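Local coordinates for protein beta-phosphoglucomutase (Bacteroides vulgatus, PDB 3DV9) that probably interconverts beta-glucose 1-phosphate and glucose 6-phosphate as a magnesium-dependent phosphoglucomutase of the haloacid dehalogenase superfamily, at residues V26-M38 / K106-T118. Numbering follows the deposited sequence.
With MG (magnesium ion), chain B; PO4 (phosphate ion), chain C.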
loop_
_atom_site.group_PDB
_atom_site.type_symbol
_atom_site.label_atom_id
_atom_site.label_comp_id
_atom_site.label_asym_id
_atom_site.label_seq_id
_atom_site.Cartn_x
_atom_site.Cartn_y
_atom_site.Cartn_z
ATOM N N VAL A 26 -2.465 9.244 -8.711
ATOM C CA VAL A 26 -2.594 8.875 -7.290
ATOM C C VAL A 26 -2.455 7.357 -7.226
ATOM O O VAL A 26 -3.256 6.616 -7.811
ATOM C CB VAL A 26 -3.923 9.362 -6.614
ATOM C CG1 VAL A 26 -3.882 9.087 -5.065
ATOM C CG2 VAL A 26 -4.176 10.860 -6.869
ATOM N N LEU A 27 -1.394 6.922 -6.541
ATOM C CA LEU A 27 -0.975 5.525 -6.481
ATOM C C LEU A 27 -1.480 4.935 -5.197
ATOM O O LEU A 27 -0.996 5.284 -4.118
ATOM C CB LEU A 27 0.572 5.423 -6.502
ATOM C CG LEU A 27 1.224 5.558 -7.874
ATOM C CD1 LEU A 27 0.491 6.385 -8.887
ATOM C CD2 LEU A 27 2.742 5.911 -7.757
ATOM N N PHE A 28 -2.474 4.052 -5.296
ATOM C CA PHE A 28 -3.099 3.446 -4.103
ATOM C C PHE A 28 -2.568 2.081 -3.779
ATOM O O PHE A 28 -2.623 1.136 -4.603
ATOM C CB PHE A 28 -4.596 3.289 -4.317
ATOM C CG PHE A 28 -5.348 4.565 -4.278
ATOM C CD1 PHE A 28 -5.970 4.958 -3.083
ATOM C CD2 PHE A 28 -5.456 5.370 -5.409
ATOM C CE1 PHE A 28 -6.701 6.160 -3.009
ATOM C CE2 PHE A 28 -6.176 6.594 -5.354
ATOM C CZ PHE A 28 -6.811 6.971 -4.164
ATOM N N ASP A 29 -2.130 1.921 -2.534
ATOM C CA ASP A 29 -2.012 0.569 -2.054
ATOM C C ASP A 29 -3.389 -0.165 -2.089
ATOM O O ASP A 29 -4.454 0.479 -2.040
ATOM C CB ASP A 29 -1.469 0.609 -0.629
ATOM C CG ASP A 29 -1.335 -0.734 -0.045
ATOM O OD1 ASP A 29 -0.709 -1.592 -0.712
ATOM O OD2 ASP A 29 -1.884 -0.943 1.050
HETATM N N MSE A 30 -3.394 -1.504 -2.200
HETATM C CA MSE A 30 -4.687 -2.209 -2.182
HETATM C C MSE A 30 -5.202 -2.654 -0.786
HETATM O O MSE A 30 -6.233 -2.204 -0.298
HETATM C CB MSE A 30 -4.680 -3.412 -3.132
HETATM C CG MSE A 30 -6.099 -3.992 -3.266
HETATM SE SE MSE A 30 -6.132 -5.462 -4.512
HETATM C CE MSE A 30 -5.123 -6.755 -3.422
ATOM N N ASP A 31 -4.486 -3.576 -0.166
ATOM C CA ASP A 31 -4.940 -4.146 1.112
ATOM C C ASP A 31 -4.885 -3.123 2.240
ATOM O O ASP A 31 -3.836 -2.568 2.528
ATOM C CB ASP A 31 -4.087 -5.356 1.464
ATOM C CG ASP A 31 -4.255 -6.487 0.469
ATOM O OD1 ASP A 31 -5.387 -6.920 0.212
ATOM O OD2 ASP A 31 -3.222 -6.931 -0.062
ATOM N N GLY A 32 -6.032 -2.922 2.913
ATOM C CA GLY A 32 -6.093 -1.936 3.975
ATOM C C GLY A 32 -6.257 -0.501 3.503
ATOM O O GLY A 32 -6.206 0.427 4.316
ATOM N N VAL A 33 -6.438 -0.305 2.185
ATOM C CA VAL A 33 -6.679 1.053 1.637
ATOM C C VAL A 33 -7.919 1.013 0.753
ATOM O O VAL A 33 -8.895 1.747 0.987
ATOM C CB VAL A 33 -5.423 1.555 0.854
ATOM C CG1 VAL A 33 -5.754 2.832 0.033
ATOM C CG2 VAL A 33 -4.237 1.782 1.849
ATOM N N LEU A 34 -7.873 0.158 -0.275
ATOM C CA LEU A 34 -9.049 -0.127 -1.136
ATOM C C LEU A 34 -10.027 -1.141 -0.546
ATOM O O LEU A 34 -11.241 -0.921 -0.588
ATOM C CB LEU A 34 -8.613 -0.514 -2.558
ATOM C CG LEU A 34 -7.725 0.547 -3.234
ATOM C CD1 LEU A 34 -7.385 -0.016 -4.618
ATOM C CD2 LEU A 34 -8.434 1.923 -3.349
ATOM N N PHE A 35 -9.484 -2.245 -0.020
ATOM C CA PHE A 35 -10.282 -3.301 0.551
ATOM C C PHE A 35 -9.930 -3.482 2.016
ATOM O O PHE A 35 -8.743 -3.392 2.388
ATOM C CB PHE A 35 -10.025 -4.636 -0.177
ATOM C CG PHE A 35 -10.596 -4.705 -1.573
ATOM C CD1 PHE A 35 -11.960 -4.770 -1.791
ATOM C CD2 PHE A 35 -9.731 -4.749 -2.684
ATOM C CE1 PHE A 35 -12.490 -4.877 -3.073
ATOM C CE2 PHE A 35 -10.264 -4.847 -4.016
ATOM C CZ PHE A 35 -11.659 -4.911 -4.189
ATOM N N ASP A 36 -10.925 -3.816 2.842
ATOM C CA ASP A 36 -10.626 -4.091 4.234
ATOM C C ASP A 36 -10.262 -5.598 4.331
ATOM O O ASP A 36 -11.009 -6.422 4.857
ATOM C CB ASP A 36 -11.824 -3.721 5.116
ATOM C CG ASP A 36 -11.506 -3.855 6.600
ATOM O OD1 ASP A 36 -10.297 -3.954 6.944
ATOM O OD2 ASP A 36 -12.476 -3.869 7.395
ATOM N N SER A 37 -9.123 -5.952 3.745
ATOM C CA SER A 37 -8.678 -7.351 3.621
ATOM C C SER A 37 -7.654 -7.767 4.678
ATOM O O SER A 37 -7.320 -8.951 4.808
ATOM C CB SER A 37 -8.008 -7.508 2.257
ATOM O OG SER A 37 -6.996 -6.525 2.120
HETATM N N MSE A 38 -7.113 -6.810 5.434
HETATM C CA MSE A 38 -5.993 -7.184 6.325
HETATM C C MSE A 38 -6.367 -8.147 7.477
HETATM O O MSE A 38 -5.586 -9.033 7.839
HETATM C CB MSE A 38 -5.246 -5.917 6.816
HETATM C CG MSE A 38 -4.347 -5.272 5.753
HETATM SE SE MSE A 38 -3.056 -6.588 4.995
HETATM C CE MSE A 38 -2.214 -7.087 6.618
ATOM N N LYS A 106 -14.265 -12.423 -0.015
ATOM C CA LYS A 106 -14.867 -11.092 -0.187
ATOM C C LYS A 106 -14.605 -10.079 0.945
ATOM O O LYS A 106 -15.448 -9.877 1.829
ATOM C CB LYS A 106 -16.378 -11.192 -0.473
ATOM C CG LYS A 106 -16.748 -11.414 -1.938
ATOM C CD LYS A 106 -18.210 -11.871 -2.060
ATOM C CE LYS A 106 -18.553 -12.364 -3.467
ATOM N NZ LYS A 106 -18.816 -11.248 -4.425
ATOM N N ALA A 107 -13.450 -9.418 0.878
ATOM C CA ALA A 107 -13.180 -8.235 1.705
ATOM C C ALA A 107 -14.113 -7.139 1.263
ATOM O O ALA A 107 -14.334 -6.955 0.045
ATOM C CB ALA A 107 -11.726 -7.795 1.556
ATOM N N GLU A 108 -14.678 -6.426 2.238
ATOM C CA GLU A 108 -15.428 -5.196 1.954
ATOM C C GLU A 108 -14.567 -4.103 1.318
ATOM O O GLU A 108 -13.379 -4.005 1.586
ATOM C CB GLU A 108 -16.018 -4.635 3.233
ATOM C CG GLU A 108 -17.211 -5.421 3.696
ATOM C CD GLU A 108 -17.863 -4.850 4.935
ATOM O OE1 GLU A 108 -17.297 -3.930 5.585
ATOM O OE2 GLU A 108 -18.942 -5.358 5.270
ATOM N N ARG A 109 -15.179 -3.255 0.502
ATOM C CA ARG A 109 -14.501 -1.969 0.143
ATOM C C ARG A 109 -14.310 -1.139 1.421
ATOM O O ARG A 109 -15.159 -1.159 2.347
ATOM C CB ARG A 109 -15.339 -1.125 -0.814
ATOM C CG ARG A 109 -15.629 -1.777 -2.152
ATOM C CD ARG A 109 -16.574 -0.854 -2.933
ATOM N NE ARG A 109 -17.924 -0.772 -2.365
ATOM C CZ ARG A 109 -18.853 -1.733 -2.442
ATOM N NH1 ARG A 109 -20.047 -1.536 -1.878
ATOM N NH2 ARG A 109 -18.615 -2.890 -3.053
HETATM N N MSE A 110 -13.198 -0.426 1.484
HETATM C CA MSE A 110 -12.988 0.525 2.586
HETATM C C MSE A 110 -13.983 1.660 2.381
HETATM O O MSE A 110 -14.032 2.217 1.297
HETATM C CB MSE A 110 -11.580 1.122 2.550
HETATM C CG MSE A 110 -10.611 0.412 3.405
HETATM SE SE MSE A 110 -10.987 0.290 5.330
HETATM C CE MSE A 110 -9.403 -0.820 5.603
ATOM N N PRO A 111 -14.765 2.016 3.426
ATOM C CA PRO A 111 -15.597 3.201 3.304
ATOM C C PRO A 111 -14.715 4.408 2.942
ATOM O O PRO A 111 -13.580 4.552 3.440
ATOM C CB PRO A 111 -16.165 3.377 4.717
ATOM C CG PRO A 111 -16.296 1.942 5.208
ATOM C CD PRO A 111 -14.933 1.401 4.757
ATOM N N GLY A 112 -15.235 5.239 2.047
ATOM C CA GLY A 112 -14.516 6.392 1.536
ATOM C C GLY A 112 -13.694 6.093 0.298
ATOM O O GLY A 112 -13.425 7.008 -0.461
ATOM N N ALA A 113 -13.351 4.826 0.041
ATOM C CA ALA A 113 -12.428 4.535 -1.096
ATOM C C ALA A 113 -13.103 4.796 -2.464
ATOM O O ALA A 113 -12.553 5.456 -3.329
ATOM C CB ALA A 113 -11.933 3.072 -1.010
ATOM N N LEU A 114 -14.299 4.245 -2.663
ATOM C CA LEU A 114 -14.967 4.456 -3.964
ATOM C C LEU A 114 -15.250 5.946 -4.177
ATOM O O LEU A 114 -15.039 6.456 -5.290
ATOM C CB LEU A 114 -16.248 3.617 -4.023
ATOM C CG LEU A 114 -17.118 3.892 -5.253
ATOM C CD1 LEU A 114 -16.382 3.605 -6.516
ATOM C CD2 LEU A 114 -18.347 2.987 -5.153
ATOM N N GLU A 115 -15.693 6.640 -3.130
ATOM C CA GLU A 115 -15.967 8.057 -3.254
ATOM C C GLU A 115 -14.722 8.865 -3.635
ATOM O O GLU A 115 -14.764 9.723 -4.532
ATOM C CB GLU A 115 -16.577 8.615 -1.997
ATOM C CG GLU A 115 -16.937 10.105 -2.172
ATOM C CD GLU A 115 -17.713 10.643 -0.975
ATOM O OE1 GLU A 115 -18.176 9.836 -0.133
ATOM O OE2 GLU A 115 -17.872 11.867 -0.878
ATOM N N VAL A 116 -13.611 8.660 -2.939
ATOM C CA VAL A 116 -12.404 9.413 -3.287
ATOM C C VAL A 116 -11.858 9.088 -4.694
ATOM O O VAL A 116 -11.421 10.000 -5.397
ATOM C CB VAL A 116 -11.313 9.365 -2.174
ATOM C CG1 VAL A 116 -10.500 8.028 -2.221
ATOM C CG2 VAL A 116 -10.428 10.599 -2.261
ATOM N N LEU A 117 -11.944 7.831 -5.116
ATOM C CA LEU A 117 -11.494 7.405 -6.459
ATOM C C LEU A 117 -12.346 8.080 -7.525
ATOM O O LEU A 117 -11.845 8.494 -8.570
ATOM C CB LEU A 117 -11.585 5.889 -6.600
ATOM C CG LEU A 117 -10.458 5.181 -5.833
ATOM C CD1 LEU A 117 -10.771 3.678 -5.652
ATOM C CD2 LEU A 117 -9.090 5.457 -6.533
ATOM N N THR A 118 -13.636 8.222 -7.260
ATOM C CA THR A 118 -14.528 8.874 -8.250
ATOM C C THR A 118 -14.184 10.362 -8.387
ATOM O O THR A 118 -14.254 10.907 -9.503
ATOM C CB THR A 118 -16.043 8.643 -7.936
ATOM O OG1 THR A 118 -16.423 9.383 -6.766
ATOM C CG2 THR A 118 -16.323 7.176 -7.704
HETATM MG MG MG B . -1.623 -2.210 2.773
HETATM P P PO4 C . -0.658 -4.419 0.256
HETATM O O1 PO4 C . -1.611 -4.057 -0.865
HETATM O O2 PO4 C . -1.075 -3.778 1.551
HETATM O O3 PO4 C . 0.769 -3.988 -0.092
HETATM O O4 PO4 C . -0.592 -5.927 0.469
HETATM O O HOH W 1 -0.553 -3.699 1.739
HETATM O O HOH W 2 -13.850 -6.920 4.875
HETATM O O HOH W 3 -14.891 -3.217 6.776
HETATM O O HOH W 4 0.686 -1.566 2.666
#
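With CG of both Phe28 and Leu117 turned beside its own backbone N (chi1 -72° and -75°), the two side chains slide past each other in opposite directions, and Leu117 CD2 lies over one face of the Phe28 ring, 3.3 Å from CE2. The contact joins the Rossmann-like core of the HAD fold, at strand 25-29 and the DxDxV motif at its C-terminal end, to helix 113-122 and its lead-in. The side chain of Leu34 crosses that of Leu117 at about a right angle, with CD2 of Leu34 3.7 Å from CD1 of Leu117. In the lead-in to the helix, a single beta bridge pairs Phe35 with Arg109: Met110 N donates to Leu34 O (2.9 Å) from above the carbonyl plane, while Asp36 N meets Glu108 O almost head-on. The selenomethionine chain of Met110 bends at chi2 (-59°), and its methyl CE comes to 3.5 Å from Asp36 OD1 in a van der Waals contact. At the metal site, Asp29 OD2 and Asp31 O bind magnesium, with Glu65 and Asn190 completing the protein ligands. Asp31 OD1 accepts from Ser37 OG on its anti side, and an alanine in place of Asp31 would probably leave the Ser37 hydroxyl without this acceptor and freer to turn. A water bridges two carboxylates, donating to Asp36 OD2 (2.6 Å) and Glu108 OE1 (2.8 Å).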